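Local coordinates for uncharacterized protein MJ1460 (PDB 2OSO) that is of unknown function but binds a zinc ion through a V4R domain and is assigned to the vinyl-4-reductase family, at residues K99-N104 / K150-V155; Y135-E140 / E154-D159. The protein carries 3 engineered substitutions. All coordinates share one frame; numbering follows the deposited sequence.

Interactions 1 and 2 lie on opposite edges of strand 151-158, with centres about 13 Å apart and Glu154 and Val155 in common. In the antiparallel sheet, strand 98-103 runs along one side of it and strand 135-142 along the other. Along the chain, 99-104 comes first, then helix 118-132, then 135-140, and finally the strand that closes both contacts. That helix packs against the apolar side chains of both interactions, on one face of the sheet. Each interaction also gives one zinc ligand, Cys151 in interaction 1 and Glu140 in interaction 2, so that pairing the three strands brings half of the metal site together within the V4R domain.

Interaction 1. Residues K99-N104 / K150-V155; sequences KIKLSN and KCVFEV. With ZN (zinc ion), chain B.
Leu102 sets its CB against the edge of the Phe153 ring, 3.8 Å from CE1 and in the ring plane, while CG1 of Ile100 lies 3.9 Å from CB of Phe153. With CG anti to its own carbonyl carbon (chi1 -56°), Phe153 starts its ring toward Leu102, its edge also near Ile100 O. Farther along, CD1 of Ile100 meets CG2 of Val155. This is the tight face, suited to branched and aromatic apolar residues because helix 118-132 covers it with Ile120, Leu124 and Leu128. Four backbone hydrogen bonds join the antiparallel strands, two in the Ile100-Phe153 pair and two in the Leu102-Cys151 pair.

The other face is looser and more polar. Lys99 and Glu154 lie side by side, and NZ of Lys99 makes a long salt bridge of 3.5 Å to OE2 of Glu154. Lys101 uses its methylenes, CD resting 3.9 Å from CG2 of Val152. Lys150 stretches its extended chain past Ser103, CD being 3.6 Å from OG, and its ammonium group pairs with Glu85 of the edge strand. Replacing Lys150 by alanine would probably leave Glu85 without this charged mate and open a gap beside the Ser103 hydroxyl.

Cys151 belongs to the apolar face, yet its SG binds the zinc ion at 2.3 Å, alongside His117, Glu140 and Cys143; unlike the loose lysine side, backbone bonds and apolar packing would probably hold this soft sulfur in place.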
loop_
_atom_site.group_PDB
_atom_site.type_symbol
_atom_site.label_atom_id
_atom_site.label_comp_id
_atom_site.label_asym_id
_atom_site.label_seq_id
_atom_site.Cartn_x
_atom_site.Cartn_y
_atom_site.Cartn_z
ATOM N N LYS A 99 -13.973 23.832 5.311
ATOM C CA LYS A 99 -13.635 23.290 4.019
ATOM C C LYS A 99 -12.148 23.283 3.927
ATOM O O LYS A 99 -11.499 24.234 4.340
ATOM C CB LYS A 99 -14.220 24.121 2.877
ATOM C CG LYS A 99 -15.735 23.982 2.767
ATOM C CD LYS A 99 -16.199 24.303 1.376
ATOM C CE LYS A 99 -17.666 24.743 1.318
ATOM N NZ LYS A 99 -18.612 23.618 1.479
ATOM N N ILE A 100 -11.619 22.197 3.394
ATOM C CA ILE A 100 -10.206 22.082 3.096
ATOM C C ILE A 100 -10.040 21.496 1.690
ATOM O O ILE A 100 -10.908 20.795 1.176
ATOM C CB ILE A 100 -9.453 21.244 4.185
ATOM C CG1 ILE A 100 -9.852 19.804 4.200
ATOM C CG2 ILE A 100 -9.771 21.747 5.571
ATOM C CD1 ILE A 100 -9.335 19.101 5.529
ATOM N N LYS A 101 -8.924 21.805 1.055
ATOM C CA LYS A 101 -8.738 21.406 -0.324
ATOM C C LYS A 101 -7.457 20.597 -0.468
ATOM O O LYS A 101 -6.498 20.762 0.287
ATOM C CB LYS A 101 -8.726 22.618 -1.241
ATOM C CG LYS A 101 -9.985 23.559 -1.170
ATOM C CD LYS A 101 -10.080 24.394 -2.486
ATOM C CE LYS A 101 -11.113 25.566 -2.481
ATOM N NZ LYS A 101 -10.972 26.487 -3.702
ATOM N N LEU A 102 -7.449 19.717 -1.451
ATOM C CA LEU A 102 -6.236 19.048 -1.869
ATOM C C LEU A 102 -5.850 19.281 -3.375
ATOM O O LEU A 102 -6.654 19.121 -4.320
ATOM C CB LEU A 102 -6.320 17.570 -1.484
ATOM C CG LEU A 102 -5.100 16.681 -1.744
ATOM C CD1 LEU A 102 -3.897 16.941 -0.810
ATOM C CD2 LEU A 102 -5.592 15.223 -1.628
ATOM N N SER A 103 -4.628 19.779 -3.561
ATOM C CA SER A 103 -4.015 19.980 -4.887
ATOM C C SER A 103 -3.037 18.843 -5.207
ATOM O O SER A 103 -2.329 18.382 -4.326
ATOM C CB SER A 103 -3.190 21.268 -4.904
ATOM O OG SER A 103 -3.977 22.334 -5.357
ATOM N N ASN A 104 -2.961 18.458 -6.478
ATOM C CA ASN A 104 -2.053 17.369 -6.956
ATOM C C ASN A 104 -2.221 16.024 -6.204
ATOM O O ASN A 104 -1.229 15.439 -5.709
ATOM C CB ASN A 104 -0.592 17.874 -6.926
ATOM C CG ASN A 104 0.354 17.055 -7.804
ATOM O OD1 ASN A 104 -0.035 16.493 -8.832
ATOM N ND2 ASN A 104 1.606 16.969 -7.381
ATOM N N LYS A 150 -8.956 21.010 -8.017
ATOM C CA LYS A 150 -8.550 20.636 -6.683
ATOM C C LYS A 150 -9.674 19.772 -6.135
ATOM O O LYS A 150 -10.823 19.923 -6.561
ATOM C CB LYS A 150 -8.394 21.889 -5.803
ATOM C CG LYS A 150 -7.381 22.916 -6.311
ATOM C CD LYS A 150 -7.153 23.974 -5.282
ATOM C CE LYS A 150 -6.265 25.074 -5.777
ATOM N NZ LYS A 150 -6.384 26.172 -4.802
ATOM N N CYS A 151 -9.358 18.862 -5.213
ATOM C CA CYS A 151 -10.403 18.175 -4.439
ATOM C C CYS A 151 -10.804 19.063 -3.263
ATOM O O CYS A 151 -9.949 19.776 -2.708
ATOM C CB CYS A 151 -9.941 16.824 -3.944
ATOM S SG CYS A 151 -9.256 15.616 -5.203
ATOM N N VAL A 152 -12.074 18.983 -2.874
ATOM C CA VAL A 152 -12.635 19.759 -1.783
ATOM C C VAL A 152 -13.365 18.849 -0.801
ATOM O O VAL A 152 -14.237 18.059 -1.168
ATOM C CB VAL A 152 -13.578 20.846 -2.277
ATOM C CG1 VAL A 152 -14.154 21.635 -1.084
ATOM C CG2 VAL A 152 -12.883 21.772 -3.271
ATOM N N PHE A 153 -12.994 19.017 0.463
ATOM C CA PHE A 153 -13.537 18.242 1.574
ATOM C C PHE A 153 -14.269 19.159 2.563
ATOM O O PHE A 153 -13.722 20.171 3.020
ATOM C CB PHE A 153 -12.416 17.500 2.289
ATOM C CG PHE A 153 -11.577 16.585 1.381
ATOM C CD1 PHE A 153 -10.472 17.095 0.683
ATOM C CD2 PHE A 153 -11.863 15.236 1.271
ATOM C CE1 PHE A 153 -9.667 16.255 -0.129
ATOM C CE2 PHE A 153 -11.072 14.381 0.424
ATOM C CZ PHE A 153 -9.954 14.892 -0.231
ATOM N N GLU A 154 -15.484 18.746 2.908
ATOM C CA GLU A 154 -16.321 19.350 3.946
ATOM C C GLU A 154 -16.011 18.670 5.307
ATOM O O GLU A 154 -16.087 17.419 5.401
ATOM C CB GLU A 154 -17.759 19.024 3.569
ATOM C CG GLU A 154 -18.802 20.001 3.827
ATOM C CD GLU A 154 -19.983 19.728 2.871
ATOM O OE1 GLU A 154 -20.400 18.525 2.787
ATOM O OE2 GLU A 154 -20.424 20.658 2.153
ATOM N N VAL A 155 -15.632 19.468 6.322
ATOM C CA VAL A 155 -15.259 18.949 7.660
ATOM C C VAL A 155 -16.315 19.336 8.677
ATOM O O VAL A 155 -16.553 20.530 8.902
ATOM C CB VAL A 155 -13.880 19.489 8.174
ATOM C CG1 VAL A 155 -13.514 18.864 9.571
ATOM C CG2 VAL A 155 -12.784 19.229 7.167
HETATM ZN ZN ZN B . -10.636 13.806 -4.946
#

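Interaction 2. Residues Y135-E140 / E154-D159; sequences YFVVNE and EVKEVD. Engineered in segment 135-140: Tyr135 (natural residue Lys). With ZN (zinc ion), chain B.
Lys156 folds back on the neighbouring strand instead of reaching outward: the bends at chi3 (-67°) and chi4 (-44°) bring CE and then NZ round over Val137. NZ makes a weak hydrogen bond of 3.4 Å to the carbonyl O of Val137, the same atom that accepts the backbone N-H of Lys156, and it also lies near CB of Asn139. A long flexible chain suits this place, because its CE can pass CG1 of Val137 before the ammonium group turns to the Val137 carbonyl. Asn139 and Glu154 run side by side on this face, their amide and carboxylate planes 40° apart, with ND2 of Asn139 and OE1 of Glu154 3.7 Å from each other.

Phe136, Val138 and Val155 occupy the other face, against Ala125 and Leu128 of helix 118-132. CD1 of Phe136 comes within 3.4 Å of CG1 of Val155, a close fit between a flat ring and a beta-branched residue at home in a strand.

Near the start of strand 135-142 a water joins the two chains. It accepts from Tyr135 N and donates to Val158 O at 2.8 Å, while Val158 N donates directly to Tyr135 O at 3.0 Å. Tyr135, an engineered substitution for lysine, rests its CB 3.6 Å from CG2 of Val158.

Toward the turn, Glu140 has no part in the pairing with 154-159; its CB packs on the Phe153 ring and its OE2 binds the zinc ion at 1.9 Å. The whole is an antiparallel beta hairpin of the V4R domain, whose connecting end gathers Glu140, Cys143 and Cys151 around the metal, with His117 completing the site.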
loop_
_atom_site.group_PDB
_atom_site.type_symbol
_atom_site.label_atom_id
_atom_site.label_comp_id
_atom_site.label_asym_id
_atom_site.label_seq_id
_atom_site.Cartn_x
_atom_site.Cartn_y
_atom_site.Cartn_z
ATOM N N TYR A 135 -14.583 14.429 17.518
ATOM C CA TYR A 135 -14.904 13.491 16.437
ATOM C C TYR A 135 -15.238 14.333 15.240
ATOM O O TYR A 135 -16.017 15.286 15.362
ATOM C CB TYR A 135 -16.148 12.644 16.723
ATOM C CG TYR A 135 -16.023 11.716 17.898
ATOM C CD1 TYR A 135 -14.954 10.811 17.997
ATOM C CD2 TYR A 135 -16.991 11.703 18.892
ATOM C CE1 TYR A 135 -14.836 9.940 19.082
ATOM C CE2 TYR A 135 -16.876 10.830 19.996
ATOM C CZ TYR A 135 -15.803 9.944 20.064
ATOM O OH TYR A 135 -15.700 9.064 21.141
ATOM N N PHE A 136 -14.664 13.992 14.086
ATOM C CA PHE A 136 -14.960 14.662 12.815
ATOM C C PHE A 136 -15.513 13.702 11.781
ATOM O O PHE A 136 -15.094 12.523 11.718
ATOM C CB PHE A 136 -13.717 15.328 12.233
ATOM C CG PHE A 136 -13.235 16.530 13.018
ATOM C CD1 PHE A 136 -13.720 17.800 12.749
ATOM C CD2 PHE A 136 -12.321 16.372 14.065
ATOM C CE1 PHE A 136 -13.288 18.898 13.476
ATOM C CE2 PHE A 136 -11.875 17.486 14.810
ATOM C CZ PHE A 136 -12.358 18.736 14.507
ATOM N N VAL A 137 -16.446 14.199 10.954
ATOM C CA VAL A 137 -16.794 13.525 9.706
ATOM C C VAL A 137 -16.377 14.378 8.499
ATOM O O VAL A 137 -16.680 15.548 8.437
ATOM C CB VAL A 137 -18.300 13.235 9.600
ATOM C CG1 VAL A 137 -18.639 12.745 8.237
ATOM C CG2 VAL A 137 -18.718 12.194 10.691
ATOM N N VAL A 138 -15.670 13.764 7.554
ATOM C CA VAL A 138 -15.106 14.465 6.387
ATOM C C VAL A 138 -15.699 13.847 5.130
ATOM O O VAL A 138 -15.648 12.617 4.919
ATOM C CB VAL A 138 -13.556 14.403 6.398
ATOM C CG1 VAL A 138 -12.898 15.147 5.157
ATOM C CG2 VAL A 138 -13.029 14.970 7.728
ATOM N N ASN A 139 -16.309 14.697 4.311
ATOM C CA ASN A 139 -17.000 14.269 3.137
ATOM C C ASN A 139 -16.474 15.037 1.910
ATOM O O ASN A 139 -16.457 16.243 1.894
ATOM C CB ASN A 139 -18.495 14.485 3.341
ATOM C CG ASN A 139 -19.320 14.094 2.131
ATOM O OD1 ASN A 139 -19.122 13.018 1.532
ATOM N ND2 ASN A 139 -20.286 14.935 1.787
ATOM N N GLU A 140 -16.031 14.314 0.894
ATOM C CA GLU A 140 -15.418 14.932 -0.256
ATOM C C GLU A 140 -16.587 15.310 -1.147
ATOM O O GLU A 140 -17.393 14.455 -1.500
ATOM C CB GLU A 140 -14.419 13.986 -0.984
ATOM C CG GLU A 140 -13.664 14.686 -2.125
ATOM C CD GLU A 140 -12.686 13.779 -2.841
ATOM O OE1 GLU A 140 -12.842 12.549 -2.748
ATOM O OE2 GLU A 140 -11.772 14.293 -3.526
ATOM N N GLU A 154 -15.484 18.746 2.908
ATOM C CA GLU A 154 -16.321 19.350 3.946
ATOM C C GLU A 154 -16.011 18.670 5.307
ATOM O O GLU A 154 -16.087 17.419 5.401
ATOM C CB GLU A 154 -17.759 19.024 3.569
ATOM C CG GLU A 154 -18.802 20.001 3.827
ATOM C CD GLU A 154 -19.983 19.728 2.871
ATOM O OE1 GLU A 154 -20.400 18.525 2.787
ATOM O OE2 GLU A 154 -20.424 20.658 2.153
ATOM N N VAL A 155 -15.632 19.468 6.322
ATOM C CA VAL A 155 -15.259 18.949 7.660
ATOM C C VAL A 155 -16.315 19.336 8.677
ATOM O O VAL A 155 -16.553 20.530 8.902
ATOM C CB VAL A 155 -13.880 19.489 8.174
ATOM C CG1 VAL A 155 -13.514 18.864 9.571
ATOM C CG2 VAL A 155 -12.784 19.229 7.167
ATOM N N LYS A 156 -16.900 18.331 9.326
ATOM C CA LYS A 156 -17.987 18.494 10.270
ATOM C C LYS A 156 -17.612 17.908 11.608
ATOM O O LYS A 156 -17.063 16.814 11.705
ATOM C CB LYS A 156 -19.223 17.761 9.805
ATOM C CG LYS A 156 -19.972 18.451 8.674
ATOM C CD LYS A 156 -21.060 17.537 8.101
ATOM C CE LYS A 156 -20.470 16.306 7.385
ATOM N NZ LYS A 156 -19.275 16.567 6.475
ATOM N N GLU A 157 -17.941 18.642 12.651
ATOM C CA GLU A 157 -17.674 18.218 14.003
ATOM C C GLU A 157 -18.930 17.466 14.430
ATOM O O GLU A 157 -20.054 17.930 14.166
ATOM C CB GLU A 157 -17.453 19.482 14.833
ATOM C CG GLU A 157 -16.707 19.318 16.072
ATOM C CD GLU A 157 -16.795 20.552 16.962
ATOM O OE1 GLU A 157 -16.287 21.624 16.562
ATOM O OE2 GLU A 157 -17.337 20.419 18.077
ATOM N N VAL A 158 -18.775 16.325 15.088
ATOM C CA VAL A 158 -19.905 15.501 15.444
ATOM C C VAL A 158 -19.777 14.954 16.869
ATOM O O VAL A 158 -18.665 14.774 17.372
ATOM C CB VAL A 158 -20.045 14.313 14.426
ATOM C CG1 VAL A 158 -20.346 14.844 13.004
ATOM C CG2 VAL A 158 -18.795 13.429 14.409
ATOM N N ASP A 159 -20.915 14.678 17.516
ATOM C CA ASP A 159 -20.928 13.861 18.759
ATOM C C ASP A 159 -21.711 12.556 18.583
ATOM O O ASP A 159 -21.120 11.472 18.476
ATOM C CB ASP A 159 -21.470 14.642 19.966
ATOM C CG ASP A 159 -22.271 15.860 19.570
ATOM O OD1 ASP A 159 -21.650 16.895 19.213
ATOM O OD2 ASP A 159 -23.518 15.787 19.622
HETATM ZN ZN ZN B . -10.636 13.806 -4.946
HETATM O O HOH W 1 -16.724 15.835 19.117
#